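Local coordinates for L-threonine 3-dehydrogenase (Clostridioides difficile, PDB 7OL1), which probably catalyses the NAD-dependent oxidation of the threonine side-chain hydroxyl group, as a member of the epimerase/dehydratase family of short-chain dehydrogenases, at residues 121-126 / 175-180; 114-119 / 167-172. All coordinates share one frame; numbering follows the deposited sequence.

Contact 1 (121-126 / 175-180)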
loop_
_atom_site.group_PDB
_atom_site.type_symbol
_atom_site.label_atom_id
_atom_site.label_comp_id
_atom_site.label_asym_id
_atom_site.label_seq_id
_atom_site.Cartn_x
_atom_site.Cartn_y
_atom_site.Cartn_z
ATOM N N ASN A 121 11.468 9.322 3.575
ATOM C CA ASN A 121 12.650 10.147 3.902
ATOM C C ASN A 121 13.150 9.657 5.256
ATOM O O ASN A 121 14.339 9.303 5.388
ATOM C CB ASN A 121 12.315 11.643 3.865
ATOM C CG ASN A 121 12.221 12.249 2.470
ATOM O OD1 ASN A 121 12.639 11.661 1.454
ATOM N ND2 ASN A 121 11.647 13.443 2.419
ATOM N N GLY A 122 12.255 9.631 6.235
ATOM C CA GLY A 122 12.567 9.145 7.591
ATOM C C GLY A 122 13.131 7.730 7.575
ATOM O O GLY A 122 13.984 7.426 8.423
ATOM N N LEU A 123 12.664 6.867 6.677
ATOM C CA LEU A 123 13.096 5.452 6.697
ATOM C C LEU A 123 14.536 5.423 6.201
ATOM O O LEU A 123 15.362 4.710 6.794
ATOM C CB LEU A 123 12.158 4.577 5.856
ATOM C CG LEU A 123 10.818 4.246 6.517
ATOM C CD1 LEU A 123 9.846 3.654 5.522
ATOM C CD2 LEU A 123 11.005 3.286 7.687
ATOM N N GLU A 124 14.827 6.222 5.177
ATOM C CA GLU A 124 16.170 6.266 4.535
ATOM C C GLU A 124 17.145 6.836 5.576
ATOM O O GLU A 124 18.298 6.330 5.651
ATOM C CB GLU A 124 16.109 7.020 3.201
ATOM C CG GLU A 124 15.681 6.155 2.026
ATOM C CD GLU A 124 16.740 5.172 1.556
ATOM O OE1 GLU A 124 16.391 3.977 1.254
ATOM O OE2 GLU A 124 17.920 5.599 1.486
ATOM N N ILE A 125 16.695 7.798 6.388
ATOM C CA ILE A 125 17.529 8.361 7.484
ATOM C C ILE A 125 17.805 7.249 8.497
ATOM O O ILE A 125 18.976 7.029 8.824
ATOM C CB ILE A 125 16.844 9.578 8.116
ATOM C CG1 ILE A 125 16.899 10.785 7.182
ATOM C CG2 ILE A 125 17.477 9.890 9.451
ATOM C CD1 ILE A 125 15.950 11.892 7.540
ATOM N N ALA A 126 16.766 6.548 8.957
ATOM C CA ALA A 126 16.872 5.481 9.980
ATOM C C ALA A 126 17.765 4.354 9.457
ATOM O O ALA A 126 18.606 3.851 10.215
ATOM C CB ALA A 126 15.507 4.986 10.321
ATOM N N ASP A 175 7.567 -2.281 7.024
ATOM C CA ASP A 175 7.956 -3.715 7.186
ATOM C C ASP A 175 9.070 -4.034 6.178
ATOM O O ASP A 175 10.000 -4.773 6.559
ATOM C CB ASP A 175 6.778 -4.700 7.145
ATOM C CG ASP A 175 5.959 -4.772 8.439
ATOM O OD1 ASP A 175 6.282 -4.061 9.429
ATOM O OD2 ASP A 175 4.968 -5.522 8.446
ATOM N N TYR A 176 9.035 -3.472 4.965
ATOM C CA TYR A 176 10.093 -3.725 3.941
ATOM C C TYR A 176 11.454 -3.251 4.475
ATOM O O TYR A 176 12.444 -3.962 4.220
ATOM C CB TYR A 176 9.804 -3.075 2.589
ATOM C CG TYR A 176 10.914 -3.211 1.569
ATOM C CD1 TYR A 176 11.027 -4.364 0.804
ATOM C CD2 TYR A 176 11.820 -2.184 1.316
ATOM C CE1 TYR A 176 12.029 -4.518 -0.145
ATOM C CE2 TYR A 176 12.839 -2.326 0.373
ATOM C CZ TYR A 176 12.953 -3.505 -0.365
ATOM O OH TYR A 176 13.943 -3.718 -1.314
ATOM N N TYR A 177 11.518 -2.115 5.178
ATOM C CA TYR A 177 12.811 -1.526 5.611
ATOM C C TYR A 177 13.391 -2.462 6.676
ATOM O O TYR A 177 14.639 -2.663 6.697
ATOM C CB TYR A 177 12.664 -0.032 5.967
ATOM C CG TYR A 177 12.923 0.875 4.785
ATOM C CD1 TYR A 177 11.956 1.109 3.817
ATOM C CD2 TYR A 177 14.179 1.419 4.573
ATOM C CE1 TYR A 177 12.218 1.882 2.698
ATOM C CE2 TYR A 177 14.454 2.208 3.469
ATOM C CZ TYR A 177 13.472 2.440 2.528
ATOM O OH TYR A 177 13.763 3.214 1.450
ATOM N N HIS A 178 12.526 -3.107 7.469
ATOM C CA HIS A 178 12.967 -4.133 8.456
ATOM C C HIS A 178 13.389 -5.429 7.749
ATOM O O HIS A 178 14.504 -5.925 7.996
ATOM C CB HIS A 178 11.896 -4.429 9.493
ATOM C CG HIS A 178 12.347 -5.505 10.416
ATOM N ND1 HIS A 178 13.344 -5.276 11.359
ATOM C CD2 HIS A 178 12.009 -6.813 10.495
ATOM C CE1 HIS A 178 13.585 -6.399 11.998
ATOM N NE2 HIS A 178 12.791 -7.354 11.473
ATOM N N SER A 179 12.545 -5.980 6.887
ATOM C CA SER A 179 12.787 -7.320 6.294
ATOM C C SER A 179 14.043 -7.274 5.424
ATOM O O SER A 179 14.721 -8.281 5.313
ATOM C CB SER A 179 11.555 -7.863 5.574
ATOM O OG SER A 179 11.326 -7.282 4.296
ATOM N N LYS A 180 14.352 -6.125 4.843
ATOM C CA LYS A 180 15.333 -6.034 3.743
ATOM C C LYS A 180 16.613 -5.403 4.275
ATOM O O LYS A 180 17.645 -5.849 3.801
ATOM C CB LYS A 180 14.770 -5.215 2.577
ATOM C CG LYS A 180 15.760 -4.931 1.453
ATOM C CD LYS A 180 15.906 -6.068 0.462
ATOM C CE LYS A 180 16.952 -5.823 -0.606
ATOM N NZ LYS A 180 16.701 -6.658 -1.805
#
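Tyr177 reaches across from helix 162-181 and lays its ring against Leu123 of helix 108-129, with its hydroxyl going on to Glu124. Traced outward, the side chain first meets a methyl: Tyr177 CB lies 4.1 Å from Leu123 CD2. At the ring, Leu123 CB sits over one face almost exactly above the centre, 3.8 Å from the centroid of the Tyr177 ring and only 6° off the normal, a clear CH-pi contact. The other methyl reaches the rim on that side, with Leu123 CD1 3.7 Å from Tyr177 CD1. At the tip, Tyr177 OH donates a hydrogen bond of 2.7 Å to Glu124 OE1, which accepts through its anti lone pair, the one turned away from OE2.

The acceptor oxygen lies in the plane of the ring, at its edge, while the carboxylate itself is turned 79° to that plane. A bend at chi2 (-73°) brings the glutamate round to meet the phenol, although its CB does not face the other helix; Glu124 CG is carried along and packs 3.6 Å from Tyr177 OH. Leu123 also rests on Phe133 and Thr185 of the central sheet, so the same side chain touches both the partner helix and the strands. Leu109 of the second subunit packs on both Glu124 and Tyr177, so the pair also meets the dimer mate. The ring is thus fixed by an apolar face contact and by a polar bond at its far end. The hydroxyl of a buried tyrosine is given an acceptor, and the bond it donates would probably favour a charged carboxylate on Glu124; Lys78, in a long, weak ion pair with Glu124 OE2, would act in the same direction.

Contact 2 (114-119 / 167-172)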
loop_
_atom_site.group_PDB
_atom_site.type_symbol
_atom_site.label_atom_id
_atom_site.label_comp_id
_atom_site.label_asym_id
_atom_site.label_seq_id
_atom_site.Cartn_x
_atom_site.Cartn_y
_atom_site.Cartn_z
ATOM N N LEU A 114 3.023 14.357 1.664
ATOM C CA LEU A 114 3.522 14.477 3.060
ATOM C C LEU A 114 3.633 13.084 3.669
ATOM O O LEU A 114 4.657 12.819 4.286
ATOM C CB LEU A 114 2.628 15.367 3.929
ATOM C CG LEU A 114 3.040 15.416 5.413
ATOM C CD1 LEU A 114 4.445 15.922 5.584
ATOM C CD2 LEU A 114 2.096 16.292 6.220
ATOM N N ASN A 115 2.600 12.242 3.529
ATOM C CA ASN A 115 2.467 11.003 4.350
ATOM C C ASN A 115 3.468 9.977 3.831
ATOM O O ASN A 115 3.999 9.216 4.663
ATOM C CB ASN A 115 1.037 10.456 4.414
ATOM C CG ASN A 115 0.066 11.385 5.121
ATOM O OD1 ASN A 115 0.429 12.485 5.521
ATOM N ND2 ASN A 115 -1.180 10.966 5.271
ATOM N N MET A 116 3.770 10.018 2.533
ATOM C CA MET A 116 4.622 8.991 1.884
ATOM C C MET A 116 6.052 9.510 1.655
ATOM O O MET A 116 6.982 8.778 2.006
ATOM C CB MET A 116 3.949 8.523 0.593
ATOM C CG MET A 116 2.528 8.014 0.839
ATOM S SD MET A 116 2.436 6.647 2.077
ATOM C CE MET A 116 3.585 5.516 1.297
ATOM N N ASN A 117 6.256 10.728 1.151
ATOM C CA ASN A 117 7.633 11.246 0.960
ATOM C C ASN A 117 8.193 11.547 2.349
ATOM O O ASN A 117 9.414 11.265 2.604
ATOM C CB ASN A 117 7.699 12.401 -0.037
ATOM C CG ASN A 117 7.231 11.951 -1.411
ATOM O OD1 ASN A 117 7.607 10.883 -1.931
ATOM N ND2 ASN A 117 6.382 12.769 -2.002
ATOM N N GLY A 118 7.357 12.049 3.253
ATOM C CA GLY A 118 7.837 12.257 4.637
ATOM C C GLY A 118 8.370 10.944 5.197
ATOM O O GLY A 118 9.503 10.923 5.690
ATOM N N LEU A 119 7.596 9.864 5.030
ATOM C CA LEU A 119 7.870 8.537 5.623
ATOM C C LEU A 119 9.119 7.960 4.973
ATOM O O LEU A 119 10.059 7.573 5.706
ATOM C CB LEU A 119 6.669 7.621 5.396
ATOM C CG LEU A 119 6.834 6.188 5.895
ATOM C CD1 LEU A 119 7.290 6.183 7.338
ATOM C CD2 LEU A 119 5.538 5.398 5.758
ATOM N N LYS A 167 -1.640 4.908 4.994
ATOM C CA LYS A 167 -1.332 4.069 6.188
ATOM C C LYS A 167 -1.045 2.603 5.777
ATOM O O LYS A 167 -0.031 1.981 6.275
ATOM C CB LYS A 167 -2.442 4.277 7.214
ATOM C CG LYS A 167 -2.446 5.672 7.835
ATOM C CD LYS A 167 -1.119 6.087 8.503
ATOM C CE LYS A 167 -0.119 6.806 7.600
ATOM N NZ LYS A 167 1.233 6.903 8.200
ATOM N N VAL A 168 -1.772 2.064 4.811
ATOM C CA VAL A 168 -1.445 0.688 4.362
ATOM C C VAL A 168 -0.110 0.707 3.632
ATOM O O VAL A 168 0.704 -0.182 3.903
ATOM C CB VAL A 168 -2.546 0.074 3.483
ATOM C CG1 VAL A 168 -2.101 -1.286 2.966
ATOM C CG2 VAL A 168 -3.861 0.024 4.233
ATOM N N SER A 169 0.048 1.602 2.655
ATOM C CA SER A 169 1.303 1.775 1.867
ATOM C C SER A 169 2.484 1.889 2.830
ATOM O O SER A 169 3.519 1.233 2.593
ATOM C CB SER A 169 1.241 2.973 0.973
ATOM O OG SER A 169 0.321 2.760 -0.077
ATOM N N GLY A 170 2.298 2.655 3.903
ATOM C CA GLY A 170 3.326 2.873 4.934
ATOM C C GLY A 170 3.618 1.634 5.765
ATOM O O GLY A 170 4.800 1.368 5.998
ATOM N N GLU A 171 2.592 0.925 6.236
ATOM C CA GLU A 171 2.805 -0.362 6.955
ATOM C C GLU A 171 3.715 -1.241 6.086
ATOM O O GLU A 171 4.786 -1.663 6.575
ATOM C CB GLU A 171 1.480 -1.033 7.294
ATOM C CG GLU A 171 0.782 -0.433 8.503
ATOM C CD GLU A 171 -0.605 -1.018 8.771
ATOM O OE1 GLU A 171 -1.431 -0.326 9.395
ATOM O OE2 GLU A 171 -0.859 -2.175 8.356
ATOM N N LEU A 172 3.368 -1.415 4.814
ATOM C CA LEU A 172 4.120 -2.296 3.885
ATOM C C LEU A 172 5.570 -1.837 3.785
ATOM O O LEU A 172 6.478 -2.685 3.764
ATOM C CB LEU A 172 3.425 -2.263 2.527
ATOM C CG LEU A 172 2.109 -3.035 2.516
ATOM C CD1 LEU A 172 1.277 -2.759 1.274
ATOM C CD2 LEU A 172 2.404 -4.514 2.623
#
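Met116 folds its methyl over Ser169, where Met116 CE lies 3.5 Å from Ser169 CB. This is one part of the packing between two neighbouring helices of the Rossmann-type fold of the short-chain dehydrogenases. They run nearly parallel, their short segments 17° apart in direction and 10.0 Å apart at closest approach of the axes. The thioether follows the methyl, with Met116 SD 4.0 Å from Ser169 CB, and Met116 CE also approaches the backbone at Gly170 N, at 4.1 Å. Met116 CB does not face the partner helix; it is the bends at chi2 (-57°) and chi3 that swing the sulfur and methyl across.

Nearly one turn further along, Leu119 meets the same helix at Gly170. Its CG stands anti to the backbone N (chi1 177°), and that carries the methyl Leu119 CD2 forward to 3.5 Å from Gly170 CA. With no side chain at Gly170, a leucine methyl can lie directly on the main chain. Leu119 also touches Phe133 and Thr135 of strand 132-138, so this leucine joins its helix to the sheet as well as to the partner helix.

The contact is apolar and van der Waals in character, and polar links lie beside it: Asn115 ND2 bonds to Thr166 OG1 just ahead of segment 167-172. Tyr163 and Lys167, on the same helix as Gly170, match the Tyr-x-x-x-Lys signature of this family. Trp112 of the second subunit packs on Met116, so the methionine touches both its partner helix and the dimer mate. Ser169, whose CB takes the methionine methyl, turns its OG to hydrogen-bond both Val165 O of its own helix and Ser169 OG of the second subunit.

Contacts 1 and 2 are successive stations along one pair of helices, 108-129 and 162-181, with centres about 11 Å apart. Their segments alternate along the chain: 114-119, then 121-126, then 167-172, then 175-180. Contact 2 therefore comes first on each helix and contact 1 further toward its C-terminal end, as expected of helices running side by side in the same direction. Between the two helices in sequence lies strand 132-138, which both contacts touch and which pairs in parallel with strands 92-95 and 184-194. The two helices thus belong to consecutive beta-alpha-beta crossovers, and because both contacts also meet the second subunit, the same helix pair serves the sheet and the dimer.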